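Local coordinates for lipocalin (Argas monolakensis, PDB 3BRN), which binds serotonin within its lipocalin barrel and probably takes up biogenic amines in a soft tick, at residues Thr85-Gln89 against Asp90-Thr94; Gln127-Gly130 against Cys131-Lys135. One frame throughout, in Å; residues are numbered along the deposited sequence.

Overall arrangement
Read from the N terminus, the chain reaches contact 1 first, where T85-T94 turns back between the antiparallel strands 81-85 and 93-97 and so closes a hairpin at the surface of the barrel, with a short, weakly bonded helix, 88-91, in the connection. After strands 105-109 and 115-120, contact 2 follows at Q127-K135, where a loop gives way to helix 131-140 on the outside of the barrel. The contacts are in series, neither nested nor crossed, and sit on opposite sides of the chain's centre, their own centres about 26 Å apart. Contact 1 joins neighbouring strands, whereas contact 2 starts the helix that disulfides fasten to C7 and to C105 in strand 105-109.

Contact 1: residues Thr85-Gln89 against Asp90-Thr94; sequences TGAGQ and DLSGT
The carboxylate of D90 bends back to A87, its OD1 2.6 Å from A87 O. The same OD1 accepts the backbone N-H of L91 at 2.7 Å, on its anti side and 27° out of the carboxylate plane, which ties the side chain to its own stretch of backbone. L91 meets the turn through its first carbon, CB lying 3.8 Å from A87 CB, and its side chain comes within about 4 Å of the bound serotonin. S92 then closes the turn with its hydroxyl. OG stands beside the backbone N and anti to the carbonyl carbon (chi1 -64°), which aims it back across the turn: it accepts the N-H of A87 at 2.8 Å and gives a weak bond to G88 O at 3.0 Å. One hydroxyl thus bridges two backbone groups of the turn. G93 re-enters the sheet by backbone bonding to V84, and T94 OG1 bonds E83 in the partner strand. Connecting strands 81-85 and 93-97, the turn rests A87 on A73 of strand 67-78 and on Y60 of strand 55-64, and L91 on F58 and Y60 of that same strand 55-64.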
ATOM      1  N   THR A  85       5.616  12.900   1.856  1.00 43.21           N
ATOM      2  CA  THR A  85       6.742  13.790   2.159  1.00 45.03           C
ATOM      3  C   THR A  85       7.325  13.444   3.527  1.00 40.39           C
ATOM      4  O   THR A  85       6.588  13.233   4.493  1.00 41.54           O
ATOM      5  CB  THR A  85       6.306  15.289   2.145  1.00 44.23           C
ATOM      6  OG1 THR A  85       5.015  15.422   2.739  1.00 47.04           O
ATOM      7  CG2 THR A  85       6.218  15.797   0.753  1.00 39.08           C
ATOM      8  N   GLY A  86       8.643  13.307   3.599  1.00 43.48           N
ATOM      9  CA  GLY A  86       9.298  13.055   4.883  1.00 44.89           C
ATOM     10  C   GLY A  86       9.428  11.599   5.289  1.00 49.33           C
ATOM     11  O   GLY A  86       9.616  11.289   6.473  1.00 45.26           O
ATOM     12  N   ALA A  87       9.443  10.710   4.300  1.00 49.88           N
ATOM     13  CA  ALA A  87       9.560   9.282   4.560  1.00 53.69           C
ATOM     14  C   ALA A  87      10.878   8.728   4.016  1.00 60.26           C
ATOM     15  O   ALA A  87      11.064   7.512   3.925  1.00 68.79           O
ATOM     16  CB  ALA A  87       8.363   8.533   3.964  1.00 48.61           C
ATOM     17  N   GLY A  88      11.788   9.627   3.658  1.00 66.35           N
ATOM     18  CA  GLY A  88      13.106   9.236   3.195  1.00 71.35           C
ATOM     19  C   GLY A  88      13.087   8.696   1.779  1.00 75.94           C
ATOM     20  O   GLY A  88      12.281   9.122   0.952  1.00 73.28           O
ATOM     21  N   GLN A  89      13.979   7.750   1.499  1.00 79.44           N
ATOM     22  CA  GLN A  89      14.386   7.463   0.129  1.00 81.71           C
ATOM     23  C   GLN A  89      13.612   6.276  -0.438  1.00 83.05           C
ATOM     24  O   GLN A  89      13.989   5.709  -1.463  1.00 89.52           O
ATOM     25  CB  GLN A  89      15.889   7.190   0.061  1.00 82.60           C
ATOM     26  CG  GLN A  89      16.725   8.408  -0.297  1.00 85.36           C
ATOM     27  CD  GLN A  89      16.282   9.059  -1.592  1.00 90.86           C
ATOM     28  OE1 GLN A  89      16.009   8.378  -2.581  1.00 82.95           O
ATOM     29  NE2 GLN A  89      16.207  10.385  -1.593  1.00 85.06           N
ATOM     30  N   ASP A  90      12.529   5.906   0.238  1.00 78.85           N
ATOM     31  CA  ASP A  90      11.667   4.826  -0.228  1.00 74.38           C
ATOM     32  C   ASP A  90      10.269   5.338  -0.554  1.00 71.31           C
ATOM     33  O   ASP A  90       9.883   5.419  -1.720  1.00 64.20           O
ATOM     34  CB  ASP A  90      11.590   3.713   0.818  1.00 74.00           C
ATOM     35  CG  ASP A  90      11.714   4.236   2.235  1.00 80.81           C
ATOM     36  OD1 ASP A  90      11.373   5.415   2.468  1.00 88.57           O
ATOM     37  OD2 ASP A  90      12.154   3.468   3.117  1.00 79.63           O
ATOM     38  N   LEU A  91       9.515   5.683   0.484  1.00 62.34           N
ATOM     39  CA  LEU A  91       8.096   5.956   0.339  1.00 55.80           C
ATOM     40  C   LEU A  91       7.780   7.374  -0.140  1.00 51.40           C
ATOM     41  O   LEU A  91       6.673   7.640  -0.617  1.00 45.18           O
ATOM     42  CB  LEU A  91       7.391   5.648   1.660  1.00 55.50           C
ATOM     43  CG  LEU A  91       5.924   5.236   1.673  1.00 59.87           C
ATOM     44  CD1 LEU A  91       5.669   4.080   0.704  1.00 55.80           C
ATOM     45  CD2 LEU A  91       5.551   4.854   3.102  1.00 55.48           C
ATOM     46  N   SER A  92       8.764   8.269  -0.081  1.00 50.79           N
ATOM     47  CA  SER A  92       8.523   9.671  -0.433  1.00 45.92           C
ATOM     48  C   SER A  92       8.309   9.870  -1.924  1.00 40.10           C
ATOM     49  O   SER A  92       8.883   9.165  -2.752  1.00 43.22           O
ATOM     50  CB  SER A  92       9.645  10.582   0.085  1.00 49.13           C
ATOM     51  OG  SER A  92       9.674  10.573   1.506  1.00 48.23           O
ATOM     52  N   GLY A  93       7.418  10.796  -2.268  1.00 39.04           N
ATOM     53  CA  GLY A  93       7.097  11.047  -3.656  1.00 34.82           C
ATOM     54  C   GLY A  93       5.672  10.624  -3.977  1.00 38.08           C
ATOM     55  O   GLY A  93       4.897  10.278  -3.079  1.00 39.62           O
ATOM     56  N   THR A  94       5.372  10.518  -5.262  1.00 35.89           N
ATOM     57  CA  THR A  94       3.993  10.327  -5.695  1.00 41.48           C
ATOM     58  C   THR A  94       3.642   8.861  -5.971  1.00 39.25           C
ATOM     59  O   THR A  94       4.206   8.221  -6.853  1.00 38.57           O
ATOM     60  CB  THR A  94       3.684  11.185  -6.932  1.00 43.63           C
ATOM     61  OG1 THR A  94       4.092  12.535  -6.678  1.00 49.98           O
ATOM     62  CG2 THR A  94       2.188  11.164  -7.248  1.00 42.20           C
TER

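Contact 2: residues Gln127-Gly130 against Cys131-Lys135; sequences QSYG and CCDTK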
ATOM      1  N   GLN A 127      -5.377 -16.883   0.868  1.00 56.33           N
ATOM      2  CA  GLN A 127      -4.685 -17.624  -0.179  1.00 60.06           C
ATOM      3  C   GLN A 127      -4.660 -16.879  -1.512  1.00 61.65           C
ATOM      4  O   GLN A 127      -3.805 -17.136  -2.360  1.00 61.34           O
ATOM      5  CB  GLN A 127      -5.281 -19.023  -0.348  1.00 57.80           C
ATOM      6  CG  GLN A 127      -5.086 -19.909   0.870  1.00 68.63           C
ATOM      7  CD  GLN A 127      -3.664 -19.842   1.404  1.00 77.17           C
ATOM      8  OE1 GLN A 127      -2.714 -20.248   0.734  1.00 74.82           O
ATOM      9  NE2 GLN A 127      -3.512 -19.315   2.613  1.00 73.17           N
ATOM     10  N   SER A 128      -5.591 -15.948  -1.691  1.00 59.33           N
ATOM     11  CA  SER A 128      -5.643 -15.165  -2.922  1.00 60.44           C
ATOM     12  C   SER A 128      -6.234 -13.796  -2.633  1.00 53.71           C
ATOM     13  O   SER A 128      -7.163 -13.673  -1.841  1.00 58.33           O
ATOM     14  CB  SER A 128      -6.472 -15.882  -3.991  1.00 62.08           C
ATOM     15  OG  SER A 128      -7.852 -15.839  -3.671  1.00 66.06           O
ATOM     16  N   TYR A 129      -5.719 -12.774  -3.305  1.00 49.10           N
ATOM     17  CA  TYR A 129      -6.137 -11.413  -3.019  1.00 44.77           C
ATOM     18  C   TYR A 129      -7.166 -10.908  -4.030  1.00 47.86           C
ATOM     19  O   TYR A 129      -7.381  -9.706  -4.175  1.00 50.03           O
ATOM     20  CB  TYR A 129      -4.914 -10.497  -2.916  1.00 45.90           C
ATOM     21  CG  TYR A 129      -3.881 -10.985  -1.901  1.00 37.71           C
ATOM     22  CD1 TYR A 129      -4.185 -11.043  -0.539  1.00 43.07           C
ATOM     23  CD2 TYR A 129      -2.603 -11.355  -2.303  1.00 35.82           C
ATOM     24  CE1 TYR A 129      -3.249 -11.478   0.389  1.00 42.18           C
ATOM     25  CE2 TYR A 129      -1.665 -11.797  -1.392  1.00 37.13           C
ATOM     26  CZ  TYR A 129      -1.995 -11.873  -0.048  1.00 37.58           C
ATOM     27  OH  TYR A 129      -1.047 -12.291   0.866  1.00 36.68           O
ATOM     28  N   GLY A 130      -7.801 -11.847  -4.727  1.00 46.80           N
ATOM     29  CA  GLY A 130      -8.924 -11.538  -5.602  1.00 37.79           C
ATOM     30  C   GLY A 130      -8.615 -10.565  -6.718  1.00 38.75           C
ATOM     31  O   GLY A 130      -7.707 -10.789  -7.514  1.00 36.54           O
ATOM     32  N   CYS A 131      -9.415  -9.509  -6.819  1.00 36.93           N
ATOM     33  CA  CYS A 131      -9.299  -8.588  -7.943  1.00 39.80           C
ATOM     34  C   CYS A 131      -7.971  -7.865  -7.986  1.00 37.67           C
ATOM     35  O   CYS A 131      -7.556  -7.404  -9.031  1.00 36.15           O
ATOM     36  CB  CYS A 131     -10.442  -7.583  -7.946  1.00 41.59           C
ATOM     37  SG  CYS A 131     -11.954  -8.299  -8.599  1.00 50.13           S
ATOM     38  N   CYS A 132      -7.341  -7.698  -6.834  1.00 36.25           N
ATOM     39  CA  CYS A 132      -6.054  -7.031  -6.799  1.00 42.40           C
ATOM     40  C   CYS A 132      -4.976  -7.900  -7.391  1.00 38.67           C
ATOM     41  O   CYS A 132      -4.033  -7.382  -7.959  1.00 38.07           O
ATOM     42  CB  CYS A 132      -5.670  -6.606  -5.393  1.00 42.67           C
ATOM     43  SG  CYS A 132      -6.625  -5.222  -4.781  1.00 53.05           S
ATOM     44  N   ASP A 133      -5.079  -9.185  -7.191  1.00 37.33           N
ATOM     45  CA  ASP A 133      -4.128 -10.093  -7.767  1.00 37.44           C
ATOM     46  C   ASP A 133      -4.245 -10.011  -9.281  1.00 34.45           C
ATOM     47  O   ASP A 133      -3.299  -9.916  -9.960  1.00 32.99           O
ATOM     48  CB  ASP A 133      -4.381 -11.503  -7.291  1.00 37.43           C
ATOM     49  CG  ASP A 133      -3.425 -11.946  -6.226  1.00 41.87           C
ATOM     50  OD1 ASP A 133      -2.330 -11.428  -6.154  1.00 45.55           O
ATOM     51  OD2 ASP A 133      -3.786 -12.846  -5.473  1.00 46.85           O
ATOM     52  N   THR A 134      -5.454 -10.039  -9.780  1.00 35.65           N
ATOM     53  CA  THR A 134      -5.675  -9.932 -11.211  1.00 30.60           C
ATOM     54  C   THR A 134      -5.105  -8.634 -11.785  1.00 34.18           C
ATOM     55  O   THR A 134      -4.615  -8.613 -12.912  1.00 33.48           O
ATOM     56  CB  THR A 134      -7.176 -10.033 -11.567  1.00 33.51           C
ATOM     57  OG1 THR A 134      -7.713 -11.259 -11.051  1.00 38.05           O
ATOM     58  CG2 THR A 134      -7.372  -9.989 -13.068  1.00 33.65           C
ATOM     59  N   LYS A 135      -5.267  -7.534 -11.059  1.00 29.53           N
ATOM     60  CA  LYS A 135      -4.842  -6.231 -11.568  1.00 30.07           C
ATOM     61  C   LYS A 135      -3.325  -6.137 -11.510  1.00 28.73           C
ATOM     62  O   LYS A 135      -2.679  -5.621 -12.431  1.00 29.01           O
ATOM     63  CB  LYS A 135      -5.488  -5.101 -10.761  1.00 27.49           C
ATOM     64  CG  LYS A 135      -4.977  -3.703 -11.092  1.00 34.69           C
ATOM     65  CD  LYS A 135      -5.518  -3.210 -12.430  1.00 31.29           C
ATOM     66  CE  LYS A 135      -4.902  -1.851 -12.784  1.00 32.53           C
ATOM     67  NZ  LYS A 135      -5.563  -1.315 -14.023  1.00 28.86           N
TER
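The first torsion of D133, at chi1 -102°, carries its carboxylate back off the helix to the backbone N-H of Y129, while CG of Y129, anti to its carbonyl carbon and beside its backbone N (chi1 -55°), lays the ring beside that carboxylate. D133 OD2 takes the N-H of Y129 at 2.9 Å, nearly straight at 167°; the donor approaches from above the carboxylate plane. That oxygen also lies 3.7 Å from Y129 CB, and the tyrosine ring is turned obliquely to the carboxylate, with OD1 at the ring edge in its plane, 3.9 Å from CD2. OD1 also forms a salt bridge to K31 NZ, so the two oxygens hold different parts of the fold and the group's rotation is probably fixed. Nearby positive charge would be expected to keep D133 ionised.

G130, at the N-cap, has a positive phi that turns the chain into the helix, and its O accepts the N-H of T134 at 3.3 Å, in the carbonyl plane, plus a weak bond from D133 N at 3.1 Å. C132 N makes a weak bond to Y129 O. The tyrosine ring packs on L117 and V119 of strand 115-120 and on W149, and its hydroxyl is bonded to R30 and to the carbonyl of I124. C131 is disulfide-bonded to C7, and C132 to C105. This is N-terminal capping of helix 131-140, beside the lipocalin barrel: the acidic N3 side chain acts much as in a capping box, but shifted by one residue, since it takes the N-H preceding the N-cap G130 instead of that of G130 itself.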